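Local coordinates for mannosylglycerate hydrolase MGH1-like glycoside hydrolase domain-containing protein (Thermus thermophilus HB8, PDB 4WVA) that hydrolyses mannosylglycerate, a solute made by thermophiles under osmotic stress, to mannose and glycerate, and also cleaves glucosylglycerate, at the interface of chains A and B. Sequence-based numbering; all coordinates share one arbitrary frame. Chains: chain A/B, Uncharacterized protein.

Contact 1: the interface of chains A and B. Residues chain A 112, 116, 250, 253-254; chain B 287, 289, 292-294.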
# COMPACT_ATOMS: atom_id res chain seq x y z
N ARG A 112 6.22 19.27 -10.93
CA ARG A 112 7.23 18.68 -10.04
C ARG A 112 8.53 18.43 -10.83
O ARG A 112 9.63 18.72 -10.37
CB ARG A 112 6.75 17.39 -9.40
CG ARG A 112 7.84 16.76 -8.54
CD ARG A 112 7.41 15.44 -7.92
NE ARG A 112 8.49 14.87 -7.12
CZ ARG A 112 8.42 13.72 -6.45
NH1 ARG A 112 7.33 12.99 -6.47
NH2 ARG A 112 9.47 13.29 -5.75
N GLU A 116 12.11 20.21 -10.08
CA GLU A 116 13.27 19.45 -9.59
C GLU A 116 14.44 19.52 -10.56
O GLU A 116 15.61 19.43 -10.13
CB GLU A 116 12.89 17.99 -9.33
CG GLU A 116 11.96 17.81 -8.13
CD GLU A 116 11.64 16.36 -7.84
OE1 GLU A 116 12.02 15.50 -8.65
OE2 GLU A 116 11.00 16.08 -6.82
N ALA A 250 4.79 16.07 -2.87
CA ALA A 250 6.23 16.24 -2.85
C ALA A 250 6.61 17.70 -3.00
O ALA A 250 7.44 18.21 -2.26
CB ALA A 250 6.88 15.39 -3.95
N VAL A 253 5.97 19.54 0.31
CA VAL A 253 7.00 19.30 1.33
C VAL A 253 8.26 20.08 0.97
O VAL A 253 8.87 20.72 1.85
CB VAL A 253 7.31 17.80 1.55
CG1 VAL A 253 8.43 17.64 2.56
CG2 VAL A 253 6.08 17.07 2.05
N LEU A 254 8.69 20.00 -0.28
CA LEU A 254 9.90 20.69 -0.73
C LEU A 254 9.82 22.21 -0.57
O LEU A 254 10.82 22.85 -0.22
CB LEU A 254 10.24 20.32 -2.17
CG LEU A 254 10.71 18.87 -2.37
CD1 LEU A 254 10.75 18.51 -3.82
CD2 LEU A 254 12.09 18.66 -1.75
N TRP B 287 16.07 14.75 1.27
CA TRP B 287 15.69 16.06 0.79
C TRP B 287 16.25 17.19 1.64
O TRP B 287 16.25 17.12 2.87
CB TRP B 287 14.18 16.19 0.73
CG TRP B 287 13.49 15.39 -0.31
CD1 TRP B 287 14.04 14.62 -1.30
CD2 TRP B 287 12.08 15.32 -0.50
NE1 TRP B 287 13.05 14.07 -2.08
CE2 TRP B 287 11.84 14.49 -1.61
CE3 TRP B 287 10.98 15.87 0.18
CZ2 TRP B 287 10.55 14.20 -2.06
CZ3 TRP B 287 9.71 15.58 -0.28
CH2 TRP B 287 9.51 14.75 -1.38
N LEU B 289 15.60 20.76 2.80
CA LEU B 289 14.44 21.65 2.92
C LEU B 289 14.82 23.12 2.94
O LEU B 289 13.95 23.98 2.78
CB LEU B 289 13.58 21.32 4.12
CG LEU B 289 12.93 19.93 4.16
CD1 LEU B 289 12.04 19.82 5.38
CD2 LEU B 289 12.14 19.61 2.91
N GLY B 292 15.13 23.36 -0.67
CA GLY B 292 13.87 22.83 -1.23
C GLY B 292 14.07 21.87 -2.39
O GLY B 292 13.31 21.91 -3.38
N GLU B 293 15.08 21.00 -2.28
CA GLU B 293 15.51 20.12 -3.36
C GLU B 293 15.85 18.73 -2.87
O GLU B 293 16.46 18.59 -1.81
CB GLU B 293 16.81 20.63 -3.97
CG GLU B 293 16.71 21.99 -4.59
CD GLU B 293 18.05 22.49 -5.08
OE1 GLU B 293 19.08 21.79 -4.95
OE2 GLU B 293 18.05 23.62 -5.59
N PRO B 294 15.57 17.71 -3.69
CA PRO B 294 16.21 16.42 -3.41
C PRO B 294 17.73 16.50 -3.45
O PRO B 294 18.31 17.24 -4.24
CB PRO B 294 15.68 15.51 -4.52
CG PRO B 294 14.40 16.15 -4.93
CD PRO B 294 14.67 17.62 -4.85
O HOH W 1 12.00 24.89 0.98
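A:Leu254 lays its CD2 methyl over one face of the B:Trp287 indole, a CH-pi contact with the six-membered ring, CD2 of A:Leu254 lying 3.9 Å from its centroid and shifted toward the rim. A branched aliphatic tip suits a broad aromatic face, and the two side chains cross at about a right angle. A:Val253 CB lies in the ring plane at the edge, 3.7 Å from B:Trp287 CZ3, with CG1 beside it, and A:Ala250 brings its small CB to 3.7 Å from B:Trp287 CH2. A:Arg112 brushes the indole with NH2, its guanidinium turned 84° to the ring. Next to this, the B:Pro294 ring presents CG to the carboxylate end of A:Glu116. Water 1 joins the two backbones, 2.6 Å from A:Leu254 O and 2.8 Å from B:Leu289 O. A:Arg112, extended with CG anti to its backbone N (chi1 177°), also positions A:Glu116: its NE makes a salt-bridged hydrogen bond of 2.8 Å to A:Glu116 OE2, which lies in the guanidinium plane but is met from above its own carboxylate plane. This pairing probably steadies the carboxylate beside the proline. The patch forms an apolar part of the contact between the chains, where B:Trp287 packs against the end of helix 235-254 of A.

Contact 2: the interface of chains A and B. Residues chain A 309, 313, 368-369; chain B 312, 314-315.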
# COMPACT_ATOMS: atom_id res chain seq x y z
N GLY A 309 0.94 4.39 -9.58
CA GLY A 309 1.75 3.66 -8.61
C GLY A 309 0.97 2.99 -7.49
O GLY A 309 1.52 2.71 -6.42
N GLN A 313 2.54 -5.56 -7.35
CA GLN A 313 3.29 -6.13 -8.46
C GLN A 313 2.55 -7.23 -9.20
O GLN A 313 2.70 -7.36 -10.40
CB GLN A 313 4.58 -6.73 -7.91
CG GLN A 313 5.57 -7.20 -8.95
CD GLN A 313 6.16 -6.07 -9.74
OE1 GLN A 313 6.81 -6.30 -10.76
NE2 GLN A 313 6.01 -4.83 -9.24
N ASP A 368 8.42 1.58 -13.74
CA ASP A 368 8.40 1.75 -12.30
C ASP A 368 8.13 0.40 -11.60
O ASP A 368 8.55 0.21 -10.45
CB ASP A 368 7.30 2.74 -11.89
CG ASP A 368 7.59 4.17 -12.30
OD1 ASP A 368 8.76 4.52 -12.61
OD2 ASP A 368 6.63 4.98 -12.29
N TYR A 369 7.44 -0.50 -12.29
CA TYR A 369 7.13 -1.83 -11.75
C TYR A 369 8.15 -2.90 -12.18
O TYR A 369 7.96 -4.08 -11.92
CB TYR A 369 5.68 -2.24 -12.11
CG TYR A 369 4.67 -1.60 -11.18
CD1 TYR A 369 4.18 -0.33 -11.42
CD2 TYR A 369 4.28 -2.22 -10.00
CE1 TYR A 369 3.32 0.30 -10.54
CE2 TYR A 369 3.42 -1.60 -9.10
CZ TYR A 369 2.92 -0.35 -9.39
OH TYR A 369 2.06 0.29 -8.55
N HIS B 312 6.61 -1.00 -3.27
CA HIS B 312 6.14 -2.17 -3.97
C HIS B 312 7.34 -2.96 -4.51
O HIS B 312 8.47 -2.50 -4.50
CB HIS B 312 5.09 -1.85 -5.07
CG HIS B 312 5.56 -0.91 -6.14
ND1 HIS B 312 6.57 -1.21 -7.02
CD2 HIS B 312 5.08 0.30 -6.53
CE1 HIS B 312 6.73 -0.22 -7.88
NE2 HIS B 312 5.83 0.71 -7.61
N GLY B 314 8.27 -3.97 -7.46
CA GLY B 314 8.98 -3.42 -8.61
C GLY B 314 10.07 -2.47 -8.18
O GLY B 314 11.21 -2.55 -8.64
N ARG B 315 9.73 -1.58 -7.26
CA ARG B 315 10.65 -0.65 -6.71
C ARG B 315 11.77 -1.38 -5.93
O ARG B 315 12.95 -1.04 -6.04
CB ARG B 315 9.89 0.31 -5.82
CG ARG B 315 10.67 1.49 -5.36
CD ARG B 315 9.70 2.63 -5.02
NE ARG B 315 9.09 3.17 -6.21
CZ ARG B 315 8.25 4.18 -6.25
NH1 ARG B 315 7.91 4.83 -5.14
NH2 ARG B 315 7.79 4.60 -7.44
O HOH W 2 9.52 2.40 -9.05
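A:Tyr369 and B:His312 stack face to face across the chains, their planes only 11° apart and their ring centroids 3.9 Å from each other. The two are offset: A:Tyr369 CE2 sits over the centre of the imidazole, whereas B:His312 NE2 lies toward the rim of the phenol ring. Two flat rings suit so close a parallel approach. B:His312 reaches it because chi1 of 59° places CG between its backbone N and carbonyl carbon.

Polar contacts surround the stack. The backbone oxygen of A:Asp368 lies in the imidazole plane at its edge, 3.2 Å from B:His312 CE1, where a polarised C-H would face it. Water 2 lies 2.8 Å from the same A:Asp368 O, 3.0 Å from B:Arg315 NE and 3.2 Å from B:Arg315 NH2, in the guanidinium plane, so a long arginine bridges to a main-chain carbonyl through solvent. The A:Asp368 carboxylate and this guanidinium, of opposite charge, are near without touching and may attract weakly.

B:Gly314, lacking a side chain, lets its backbone come close to the A:Gln313 amide; B:Gly314 N and A:Gln313 NE2 are 3.0 Å apart, but the N-H points elsewhere, so this is not a hydrogen bond. Chain A contributes the end of helix 356-368, the residue following it, the loop residue A:Gly309 and the start of helix 313-327, while B contributes the start of that same helix and the residue just before it.

Contact 3: the interface of chains A and B. Residues chain A 253, 256-257; chain B 149, 225, 289.
A:Gln256 meets B:Tyr225 tip to tip on the surface of two GH63 (alpha/alpha)6-barrel enzymes, the glutamine amide and the tyrosine ring being nearly coplanar at 21°. The phenol hydroxyl donates to the amide oxygen, with B:Tyr225 OH 2.6 Å from A:Gln256 OE1, arriving in the carbonyl plane on a lone pair. Glutamine suits the place because its other end can donate: A:Gln256 NE2 bonds back to A:Val253 O at 3.0 Å, and the bond is almost straight and lies within the amide plane. A bend at chi2 (-77°) folds the chain so that one amide end faces its own helix terminus and the other the partner chain. Water 3 links the same two groups again, 3.0 Å from A:Gln256 NE2 and 2.7 Å from B:Tyr225 OH. With an acceptor and a donor both engaged, the amide's rotation is fixed.

B:Tyr149 stands steeply to the amide, their planes 73° apart. The backbone oxygen of A:Gln256 lies above one face near the rim, 3.5 Å from B:Tyr149 CZ, and A:Gln256 OE1 nears B:Tyr149 CE2 at 3.5 Å. B:Tyr225 OH lies at the in-plane edge of B:Tyr149. From B's loop, B:Leu289 crosses the glutamine at about a right angle, putting CD1 3.2 Å from A:Gln256 NE2; this methyl probably shields the amide where its hydrogen bonds are made.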
# COMPACT_ATOMS: atom_id res chain seq x y z
N VAL A 253 5.97 19.54 0.31
CA VAL A 253 7.00 19.30 1.33
C VAL A 253 8.26 20.08 0.97
O VAL A 253 8.87 20.72 1.85
CB VAL A 253 7.31 17.80 1.55
CG1 VAL A 253 8.43 17.64 2.56
CG2 VAL A 253 6.08 17.07 2.05
N GLN A 256 7.91 23.64 1.68
CA GLN A 256 7.55 23.87 3.07
C GLN A 256 6.16 24.48 3.23
O GLN A 256 5.97 25.48 3.94
CB GLN A 256 8.67 24.63 3.82
CG GLN A 256 9.94 23.79 3.95
CD GLN A 256 9.84 22.73 5.03
OE1 GLN A 256 10.13 22.99 6.21
NE2 GLN A 256 9.39 21.53 4.65
N GLU A 257 5.20 23.86 2.55
CA GLU A 257 3.78 24.11 2.73
C GLU A 257 3.14 22.90 3.42
O GLU A 257 3.70 21.81 3.40
CB GLU A 257 3.12 24.36 1.37
CG GLU A 257 3.65 25.58 0.65
CD GLU A 257 3.22 26.87 1.32
OE1 GLU A 257 2.35 26.82 2.21
OE2 GLU A 257 3.77 27.93 0.98
N TYR B 149 4.68 20.92 9.83
CA TYR B 149 3.78 21.05 8.67
C TYR B 149 2.95 19.78 8.42
O TYR B 149 2.29 19.69 7.38
CB TYR B 149 4.56 21.42 7.41
CG TYR B 149 5.19 22.80 7.44
CD1 TYR B 149 4.39 23.94 7.30
CD2 TYR B 149 6.57 22.97 7.57
CE1 TYR B 149 4.96 25.22 7.32
CE2 TYR B 149 7.14 24.24 7.59
CZ TYR B 149 6.32 25.36 7.46
OH TYR B 149 6.88 26.62 7.48
N TYR B 225 13.71 24.81 14.68
CA TYR B 225 13.15 24.53 13.34
C TYR B 225 13.23 25.75 12.44
O TYR B 225 13.60 25.67 11.26
CB TYR B 225 11.70 24.00 13.42
CG TYR B 225 11.27 23.39 12.10
CD1 TYR B 225 10.88 24.19 11.03
CD2 TYR B 225 11.30 22.01 11.91
CE1 TYR B 225 10.53 23.64 9.81
CE2 TYR B 225 10.94 21.45 10.69
CZ TYR B 225 10.56 22.26 9.65
OH TYR B 225 10.22 21.70 8.43
N LEU B 289 15.60 20.76 2.80
CA LEU B 289 14.44 21.65 2.92
C LEU B 289 14.82 23.12 2.94
O LEU B 289 13.95 23.98 2.78
CB LEU B 289 13.58 21.32 4.12
CG LEU B 289 12.93 19.93 4.16
CD1 LEU B 289 12.04 19.82 5.38
CD2 LEU B 289 12.14 19.61 2.91
O HOH W 3 8.90 19.76 7.08

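Contact 4: the interface of chains A and B. Residues chain A 249, 253, 257-259, 263; chain B 149-152.
B:Thr151, which buries much surface here, faces chain A with both its methyl and its carbonyl. Its CG2 packs 3.8 Å from A:Val253 CG2 and equally near A:Pro259 CD, a small branched side chain packing between valine and proline. The backbone O of B:Thr151 accepts a hydrogen bond from A:Tyr249 OH at 2.6 Å, the donor tilted 34° from the carbonyl plane. A:Val253 CG2 lies over one face of the A:Tyr249 ring, toward its rim.

A:Asp258 also hides much surface against chain B, with CG anti to its backbone N (chi1 -180°), which points the carboxylate at B:Arg150. The arginine grips it side-on, two nitrogens to one oxygen: B:Arg150 NE reaches A:Asp258 OD1 at 2.8 Å through the syn lone pair, forming a salt bridge, whereas B:Arg150 NH2, 3.3 Å from A:Asp258 OD1, comes from above the carboxylate plane. A bend at chi3 of B:Arg150 turns the guanidinium toward this acid.

A:Glu263 OE2 lies 2.6 Å from B:Arg150 O, two acceptors that would repel unless the carboxyl carries a proton, which is not seen. In the fold, A supplies the end of helix 235-254, the start of helix 260-275 and residues 257-259 of the loop between them, while B offers a loop that follows helix 121-146.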
# COMPACT_ATOMS: atom_id res chain seq x y z
N TYR A 249 2.04 16.58 -3.38
CA TYR A 249 2.52 16.36 -2.02
C TYR A 249 4.02 16.64 -1.94
O TYR A 249 4.50 17.35 -1.05
CB TYR A 249 2.21 14.92 -1.58
CG TYR A 249 2.96 14.56 -0.31
CD1 TYR A 249 2.42 14.83 0.94
CD2 TYR A 249 4.22 13.99 -0.37
CE1 TYR A 249 3.11 14.54 2.11
CE2 TYR A 249 4.93 13.70 0.80
CZ TYR A 249 4.37 13.98 2.02
OH TYR A 249 5.08 13.69 3.17
N VAL A 253 5.97 19.54 0.31
CA VAL A 253 7.00 19.30 1.33
C VAL A 253 8.26 20.08 0.97
O VAL A 253 8.87 20.72 1.85
CB VAL A 253 7.31 17.80 1.55
CG1 VAL A 253 8.43 17.64 2.56
CG2 VAL A 253 6.08 17.07 2.05
N GLU A 257 5.20 23.86 2.55
CA GLU A 257 3.78 24.11 2.73
C GLU A 257 3.14 22.90 3.42
O GLU A 257 3.70 21.81 3.40
CB GLU A 257 3.12 24.36 1.37
CG GLU A 257 3.65 25.58 0.65
CD GLU A 257 3.22 26.87 1.32
OE1 GLU A 257 2.35 26.82 2.21
OE2 GLU A 257 3.77 27.93 0.98
N ASP A 258 1.99 23.10 4.07
CA ASP A 258 1.35 22.02 4.84
C ASP A 258 0.56 21.15 3.85
O ASP A 258 -0.33 21.65 3.19
CB ASP A 258 0.43 22.63 5.93
CG ASP A 258 -0.27 21.58 6.78
OD1 ASP A 258 -0.26 21.66 8.04
OD2 ASP A 258 -0.85 20.66 6.19
N PRO A 259 0.92 19.86 3.71
CA PRO A 259 0.25 19.00 2.74
C PRO A 259 -0.84 18.09 3.33
O PRO A 259 -1.20 17.11 2.70
CB PRO A 259 1.39 18.12 2.20
CG PRO A 259 2.40 18.10 3.30
CD PRO A 259 2.06 19.15 4.32
N GLU A 263 -2.55 14.77 1.58
CA GLU A 263 -2.39 13.43 2.10
C GLU A 263 -3.73 12.67 2.13
O GLU A 263 -3.79 11.49 1.80
CB GLU A 263 -1.78 13.44 3.51
CG GLU A 263 -0.37 14.01 3.59
CD GLU A 263 -0.01 14.47 4.99
OE1 GLU A 263 -0.64 14.02 5.97
OE2 GLU A 263 0.91 15.30 5.10
N TYR B 149 4.68 20.92 9.83
CA TYR B 149 3.78 21.05 8.67
C TYR B 149 2.95 19.78 8.42
O TYR B 149 2.29 19.69 7.38
CB TYR B 149 4.56 21.42 7.41
CG TYR B 149 5.19 22.80 7.44
CD1 TYR B 149 4.39 23.94 7.30
CD2 TYR B 149 6.57 22.97 7.57
CE1 TYR B 149 4.96 25.22 7.32
CE2 TYR B 149 7.14 24.24 7.59
CZ TYR B 149 6.32 25.36 7.46
OH TYR B 149 6.88 26.62 7.48
N ARG B 150 2.98 18.82 9.36
CA ARG B 150 2.11 17.64 9.33
C ARG B 150 2.30 16.81 8.05
O ARG B 150 1.34 16.28 7.46
CB ARG B 150 0.65 18.07 9.46
CG ARG B 150 0.39 18.91 10.70
CD ARG B 150 -1.10 19.11 10.88
NE ARG B 150 -1.66 19.92 9.80
CZ ARG B 150 -2.96 20.08 9.58
NH1 ARG B 150 -3.86 19.49 10.36
NH2 ARG B 150 -3.36 20.83 8.56
N THR B 151 3.55 16.70 7.63
CA THR B 151 3.90 16.04 6.39
C THR B 151 3.94 14.53 6.47
O THR B 151 3.84 13.85 5.44
CB THR B 151 5.28 16.50 5.85
OG1 THR B 151 6.34 16.02 6.70
CG2 THR B 151 5.36 18.01 5.71
N GLY B 152 4.14 13.99 7.67
CA GLY B 152 4.43 12.56 7.83
C GLY B 152 5.91 12.21 7.79
O GLY B 152 6.30 11.06 8.08

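Contacts 1, 3 and 4 form one continuous stretch: the C-alpha centres of contacts 1 and 3 are about 9 Å apart, those of 3 and 4 about 7 Å. A:Val253, at the end of helix 235-254, takes part in all three; contacts 1 and 3 also share B:Leu289, and contacts 3 and 4 share A:Glu257 and B:Tyr149. The C-alpha centre of contact 2 is about 22 to 28 Å from those of the others, giving two separate areas. All four lie far from the catalytic A:Asp165 and A:Glu393 and are unlikely to act directly in catalysis. The pairing is not an exact two-fold, and the three-copy assembly may not be biological.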